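Local coordinates for pyruvate carboxylase n-terminal domain (Aquifex aeolicus, PDB 1ULZ), which forms the biotin carboxylase subunit of pyruvate carboxylase, belongs to the ATP-grasp family and assembles here as two chains, at residues 386-391 with 400-405; 206-211 with 243-248. The protein carries 1 engineered substitution. All blocks are in the same frame, centred on the assembly; numbering follows the deposited sequence.

Contact 1: residues 386-391 with 400-405; sequences AKLITW and ERMRAA. Unlike the reference sequence in segment 400-405: Ala405 (reference Val).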
loop_
_atom_site.group_PDB
_atom_site.type_symbol
_atom_site.label_atom_id
_atom_site.label_comp_id
_atom_site.label_asym_id
_atom_site.label_seq_id
_atom_site.Cartn_x
_atom_site.Cartn_y
_atom_site.Cartn_z
ATOM N N ALA A 386 8.442 -13.449 -1.130
ATOM C CA ALA A 386 7.892 -12.116 -0.928
ATOM C C ALA A 386 7.587 -11.835 0.538
ATOM O O ALA A 386 7.566 -12.738 1.367
ATOM C CB ALA A 386 6.615 -11.952 -1.752
ATOM N N LYS A 387 7.367 -10.562 0.844
ATOM C CA LYS A 387 7.000 -10.144 2.187
ATOM C C LYS A 387 5.665 -9.431 2.054
ATOM O O LYS A 387 5.585 -8.360 1.451
ATOM C CB LYS A 387 8.036 -9.190 2.784
ATOM C CG LYS A 387 9.378 -9.833 3.071
ATOM C CD LYS A 387 10.292 -8.903 3.851
ATOM C CE LYS A 387 10.557 -7.608 3.106
ATOM N NZ LYS A 387 11.680 -6.847 3.718
ATOM N N LEU A 388 4.620 -10.042 2.600
ATOM C CA LEU A 388 3.277 -9.472 2.554
ATOM C C LEU A 388 2.992 -8.725 3.854
ATOM O O LEU A 388 3.078 -9.297 4.940
ATOM C CB LEU A 388 2.246 -10.583 2.358
ATOM C CG LEU A 388 0.776 -10.168 2.347
ATOM C CD1 LEU A 388 0.502 -9.207 1.185
ATOM C CD2 LEU A 388 -0.086 -11.416 2.237
ATOM N N ILE A 389 2.658 -7.444 3.733
ATOM C CA ILE A 389 2.373 -6.608 4.892
ATOM C C ILE A 389 0.994 -5.960 4.779
ATOM O O ILE A 389 0.654 -5.389 3.742
ATOM C CB ILE A 389 3.429 -5.481 5.034
ATOM C CG1 ILE A 389 4.837 -6.073 5.025
ATOM C CG2 ILE A 389 3.193 -4.697 6.321
ATOM C CD1 ILE A 389 5.552 -5.911 3.715
ATOM N N THR A 390 0.204 -6.055 5.845
ATOM C CA THR A 390 -1.131 -5.461 5.862
ATOM C C THR A 390 -1.291 -4.507 7.043
ATOM O O THR A 390 -0.793 -4.771 8.141
ATOM C CB THR A 390 -2.248 -6.535 5.956
ATOM O OG1 THR A 390 -2.072 -7.322 7.145
ATOM C CG2 THR A 390 -2.228 -7.438 4.727
ATOM N N TRP A 391 -1.978 -3.394 6.808
ATOM C CA TRP A 391 -2.223 -2.404 7.856
ATOM C C TRP A 391 -3.726 -2.203 8.059
ATOM O O TRP A 391 -4.498 -2.268 7.107
ATOM C CB TRP A 391 -1.594 -1.056 7.488
ATOM C CG TRP A 391 -1.899 0.007 8.497
ATOM C CD1 TRP A 391 -1.159 0.323 9.601
ATOM C CD2 TRP A 391 -3.088 0.807 8.569
ATOM N NE1 TRP A 391 -1.817 1.261 10.359
ATOM C CE2 TRP A 391 -3.004 1.573 9.750
ATOM C CE3 TRP A 391 -4.220 0.943 7.755
ATOM C CZ2 TRP A 391 -4.007 2.463 10.136
ATOM C CZ3 TRP A 391 -5.213 1.822 8.140
ATOM C CH2 TRP A 391 -5.101 2.571 9.320
ATOM N N GLU A 400 -7.657 -10.015 9.898
ATOM C CA GLU A 400 -8.568 -10.383 8.823
ATOM C C GLU A 400 -8.076 -9.885 7.470
ATOM O O GLU A 400 -8.267 -10.559 6.458
ATOM C CB GLU A 400 -9.977 -9.853 9.111
ATOM C CG GLU A 400 -10.622 -10.503 10.330
ATOM C CD GLU A 400 -10.609 -12.029 10.266
ATOM O OE1 GLU A 400 -10.309 -12.666 11.301
ATOM O OE2 GLU A 400 -10.901 -12.598 9.189
ATOM N N ARG A 401 -7.439 -8.715 7.442
ATOM C CA ARG A 401 -6.918 -8.198 6.177
ATOM C C ARG A 401 -5.805 -9.118 5.684
ATOM O O ARG A 401 -5.745 -9.444 4.499
ATOM C CB ARG A 401 -6.361 -6.785 6.328
ATOM C CG ARG A 401 -5.835 -6.195 5.018
ATOM C CD ARG A 401 -6.764 -5.087 4.497
ATOM N NE ARG A 401 -6.564 -3.854 5.235
ATOM C CZ ARG A 401 -7.446 -2.866 5.339
ATOM N NH1 ARG A 401 -7.122 -1.795 6.049
ATOM N NH2 ARG A 401 -8.640 -2.942 4.761
ATOM N N MET A 402 -4.926 -9.534 6.595
ATOM C CA MET A 402 -3.831 -10.422 6.227
ATOM C C MET A 402 -4.362 -11.747 5.678
ATOM O O MET A 402 -3.950 -12.187 4.609
ATOM C CB MET A 402 -2.924 -10.689 7.431
ATOM C CG MET A 402 -1.745 -11.604 7.131
ATOM S SD MET A 402 -0.703 -10.991 5.775
ATOM C CE MET A 402 0.435 -9.958 6.642
ATOM N N ARG A 403 -5.285 -12.378 6.401
ATOM C CA ARG A 403 -5.844 -13.653 5.952
ATOM C C ARG A 403 -6.487 -13.544 4.568
ATOM O O ARG A 403 -6.320 -14.433 3.733
ATOM C CB ARG A 403 -6.871 -14.184 6.957
ATOM C CG ARG A 403 -7.463 -15.525 6.542
ATOM C CD ARG A 403 -8.122 -16.247 7.703
ATOM N NE ARG A 403 -9.359 -15.613 8.152
ATOM C CZ ARG A 403 -10.545 -15.802 7.583
ATOM N NH1 ARG A 403 -10.663 -16.609 6.535
ATOM N NH2 ARG A 403 -11.621 -15.195 8.071
ATOM N N ALA A 404 -7.207 -12.447 4.329
ATOM C CA ALA A 404 -7.870 -12.217 3.045
ATOM C C ALA A 404 -6.841 -12.040 1.928
ATOM O O ALA A 404 -7.044 -12.494 0.810
ATOM C CB ALA A 404 -8.784 -10.988 3.127
ATOM N N ALA A 405 -5.737 -11.370 2.237
ATOM C CA ALA A 405 -4.678 -11.161 1.255
ATOM C C ALA A 405 -4.005 -12.507 0.955
ATOM O O ALA A 405 -3.794 -12.860 -0.204
ATOM C CB ALA A 405 -3.657 -10.161 1.791
#
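Thr390 and Met402 mark the closest backbone approach between strand 384-392 of the antiparallel sheet and the following helix 395-407, which folds back across it within the biotin carboxylase C-terminal domain. The short segments run in roughly opposite directions (142°), their axes 7.9 Å apart. Arg401 CB faces Thr390 CB, and its CG lies 3.7 Å from the same Thr390 CB, the methylenes sliding past the small threonine. Bends at chi2 and chi3 then swing the guanidinium round to the backbone. There NE reaches Trp391 O at 3.2 Å, while NH1 reaches that oxygen at 2.9 Å and more nearly straight (160°). The carbonyl oxygen lies in the guanidinium plane, which suits an arginine presenting two N-H groups side-on. NH2 turns instead to Glu23 of the second subunit in a salt bridge, which ties this corner to the dimer partner.

On the next residue, Met402 crosses Thr390 at about a right angle, its flexible thioether lying alongside branched Leu388, whose CD2 also meets the methyl of the engineered Ala405 at 3.8 Å. Met402 SD sits 3.6 Å from Leu388 CD2, and its terminal CE lies 3.2 Å from Leu388 O.

Contact 2: residues 206-211 with 243-248; sequences KHIEYQ and SLILTP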
loop_
_atom_site.group_PDB
_atom_site.type_symbol
_atom_site.label_atom_id
_atom_site.label_comp_id
_atom_site.label_asym_id
_atom_site.label_seq_id
_atom_site.Cartn_x
_atom_site.Cartn_y
_atom_site.Cartn_z
ATOM N N LYS A 206 8.729 -13.275 24.764
ATOM C CA LYS A 206 8.291 -12.645 23.533
ATOM C C LYS A 206 9.541 -11.957 23.010
ATOM O O LYS A 206 10.405 -11.543 23.789
ATOM C CB LYS A 206 7.223 -11.586 23.798
ATOM C CG LYS A 206 5.800 -12.019 23.526
ATOM C CD LYS A 206 4.835 -10.878 23.835
ATOM C CE LYS A 206 3.391 -11.247 23.539
ATOM N NZ LYS A 206 3.191 -11.560 22.098
ATOM N N HIS A 207 9.652 -11.862 21.693
ATOM C CA HIS A 207 10.777 -11.183 21.073
ATOM C C HIS A 207 10.249 -9.791 20.743
ATOM O O HIS A 207 9.405 -9.640 19.857
ATOM C CB HIS A 207 11.194 -11.912 19.793
ATOM C CG HIS A 207 12.136 -11.133 18.929
ATOM N ND1 HIS A 207 13.466 -11.464 18.791
ATOM C CD2 HIS A 207 11.941 -10.035 18.159
ATOM C CE1 HIS A 207 14.050 -10.605 17.974
ATOM N NE2 HIS A 207 13.147 -9.726 17.577
ATOM N N ILE A 208 10.715 -8.785 21.478
ATOM C CA ILE A 208 10.289 -7.405 21.255
ATOM C C ILE A 208 11.529 -6.621 20.824
ATOM O O ILE A 208 12.565 -6.683 21.489
ATOM C CB ILE A 208 9.731 -6.764 22.547
ATOM C CG1 ILE A 208 8.537 -7.566 23.080
ATOM C CG2 ILE A 208 9.343 -5.316 22.273
ATOM C CD1 ILE A 208 7.283 -7.476 22.240
ATOM N N GLU A 209 11.430 -5.881 19.723
ATOM C CA GLU A 209 12.581 -5.134 19.243
ATOM C C GLU A 209 12.265 -3.695 18.871
ATOM O O GLU A 209 11.211 -3.398 18.299
ATOM C CB GLU A 209 13.213 -5.859 18.050
ATOM C CG GLU A 209 12.384 -5.845 16.776
ATOM C CD GLU A 209 13.003 -6.677 15.659
ATOM O OE1 GLU A 209 12.710 -6.389 14.477
ATOM O OE2 GLU A 209 13.772 -7.619 15.958
ATOM N N TYR A 210 13.194 -2.802 19.200
ATOM C CA TYR A 210 13.032 -1.389 18.909
ATOM C C TYR A 210 13.777 -0.930 17.662
ATOM O O TYR A 210 14.931 -1.315 17.424
ATOM C CB TYR A 210 13.487 -0.540 20.103
ATOM C CG TYR A 210 12.388 -0.217 21.090
ATOM C CD1 TYR A 210 11.996 -1.136 22.064
ATOM C CD2 TYR A 210 11.718 0.998 21.027
ATOM C CE1 TYR A 210 10.965 -0.849 22.943
ATOM C CE2 TYR A 210 10.687 1.297 21.898
ATOM C CZ TYR A 210 10.310 0.374 22.854
ATOM O OH TYR A 210 9.276 0.681 23.710
ATOM N N GLN A 211 13.109 -0.097 16.872
ATOM C CA GLN A 211 13.699 0.458 15.663
ATOM C C GLN A 211 14.396 1.768 16.032
ATOM O O GLN A 211 13.793 2.655 16.637
ATOM C CB GLN A 211 12.619 0.737 14.614
ATOM C CG GLN A 211 13.143 1.380 13.338
ATOM C CD GLN A 211 14.166 0.520 12.621
ATOM O OE1 GLN A 211 13.868 -0.599 12.207
ATOM N NE2 GLN A 211 15.383 1.038 12.473
ATOM N N SER A 243 3.766 -3.552 19.255
ATOM C CA SER A 243 3.406 -4.774 19.976
ATOM C C SER A 243 2.106 -4.533 20.742
ATOM O O SER A 243 1.651 -3.394 20.867
ATOM C CB SER A 243 4.513 -5.194 20.959
ATOM O OG SER A 243 4.544 -4.360 22.101
ATOM N N LEU A 244 1.506 -5.604 21.246
ATOM C CA LEU A 244 0.259 -5.495 21.998
ATOM C C LEU A 244 0.492 -5.489 23.514
ATOM O O LEU A 244 -0.432 -5.230 24.284
ATOM C CB LEU A 244 -0.674 -6.652 21.636
ATOM C CG LEU A 244 -1.075 -6.758 20.165
ATOM C CD1 LEU A 244 -1.656 -8.134 19.885
ATOM C CD2 LEU A 244 -2.063 -5.661 19.828
ATOM N N ILE A 245 1.716 -5.766 23.945
ATOM C CA ILE A 245 2.006 -5.796 25.379
ATOM C C ILE A 245 2.461 -4.473 25.992
ATOM O O ILE A 245 2.312 -4.268 27.196
ATOM C CB ILE A 245 3.066 -6.849 25.713
ATOM C CG1 ILE A 245 4.310 -6.628 24.860
ATOM C CG2 ILE A 245 2.512 -8.229 25.480
ATOM C CD1 ILE A 245 5.389 -7.638 25.143
ATOM N N LEU A 246 3.027 -3.579 25.190
ATOM C CA LEU A 246 3.478 -2.299 25.734
ATOM C C LEU A 246 2.412 -1.231 25.619
ATOM O O LEU A 246 1.733 -1.118 24.592
ATOM C CB LEU A 246 4.746 -1.807 25.027
ATOM C CG LEU A 246 5.988 -2.687 25.159
ATOM C CD1 LEU A 246 7.135 -2.068 24.384
ATOM C CD2 LEU A 246 6.350 -2.855 26.628
ATOM N N THR A 247 2.256 -0.458 26.689
ATOM C CA THR A 247 1.299 0.640 26.707
ATOM C C THR A 247 2.079 1.838 26.170
ATOM O O THR A 247 3.304 1.784 26.067
ATOM C CB THR A 247 0.838 0.954 28.137
ATOM O OG1 THR A 247 1.979 1.288 28.937
ATOM C CG2 THR A 247 0.130 -0.249 28.745
ATOM N N PRO A 248 1.385 2.932 25.817
ATOM C CA PRO A 248 2.100 4.103 25.298
ATOM C C PRO A 248 3.184 4.628 26.246
ATOM O O PRO A 248 4.252 5.054 25.799
ATOM C CB PRO A 248 0.983 5.116 25.066
ATOM C CG PRO A 248 -0.187 4.234 24.696
ATOM C CD PRO A 248 -0.073 3.109 25.710
#
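Lys206 NZ is gripped by a salt bridge to Asp227 and a hydrogen bond to Phe435 O, with the Phe435 ring adding a cation-pi contact. Below that charged tip, the lysine's methylenes serve as a greasy arm laid against Ile245: CD lies 3.5 Å from Ile245 CD1, and CE is 3.7 Å from Ile245 CG2. The chain is extended through chi2 and chi3 and bends at chi4 (-62°), so the apolar stem can pass the isoleucine while the ammonium turns to its own partners.

The contact belongs to the ATP-grasp domain, where the loop between strand 235-241 and helix 248-264 lies over one face of the antiparallel sheet. Ile208, near the start of strand 206-214, meets Ile245 tip to tip, CD1 against CD1 at 3.5 Å, closer than carbon pairs usually sit. Ile208 CD1 also touches Ser243 CB at 3.8 Å, a place where a small residue lets the strand and loop come together. Ser243 OG is hydrogen-bonded to Glu225.

Tyr210 and Leu246 likewise approach end to end, Leu246 CD1 standing 3.5 Å from Tyr210 OH. The long phenol suits this position because its length carries it to the loop, and its hydroxyl hydrogen-bonds Arg251 O in helix 248-264.

No hydrogen bond joins the two segments. Loop and strand are therefore held directly by fitted aliphatic surfaces, while the polar ends of Lys206, Tyr210 and Ser243 are satisfied by neighbours. The buried hydroxyls of Tyr210 and Ser243 thus keep hydrogen-bond partners although hydrocarbon lies against them, which probably offsets the cost of losing water.

Contact 2 closes before contact 1 opens, so the two follow in series along the chain. They belong to different domains, the ATP-grasp domain and the biotin carboxylase C-terminal domain, yet both involve strands of one large antiparallel sheet: 206-214 in contact 2 and 384-392 in contact 1, with strands 220-232, 235-241 and 332-339 between them. Their centres are 20 Å apart and their nearest atoms about 11 Å, without touching. The sheet thus runs continuously from one domain into the other, lined by a loop in one place and a helix in the other. The second subunit reaches contact 1, whereas no other chain touches the two segments of contact 2.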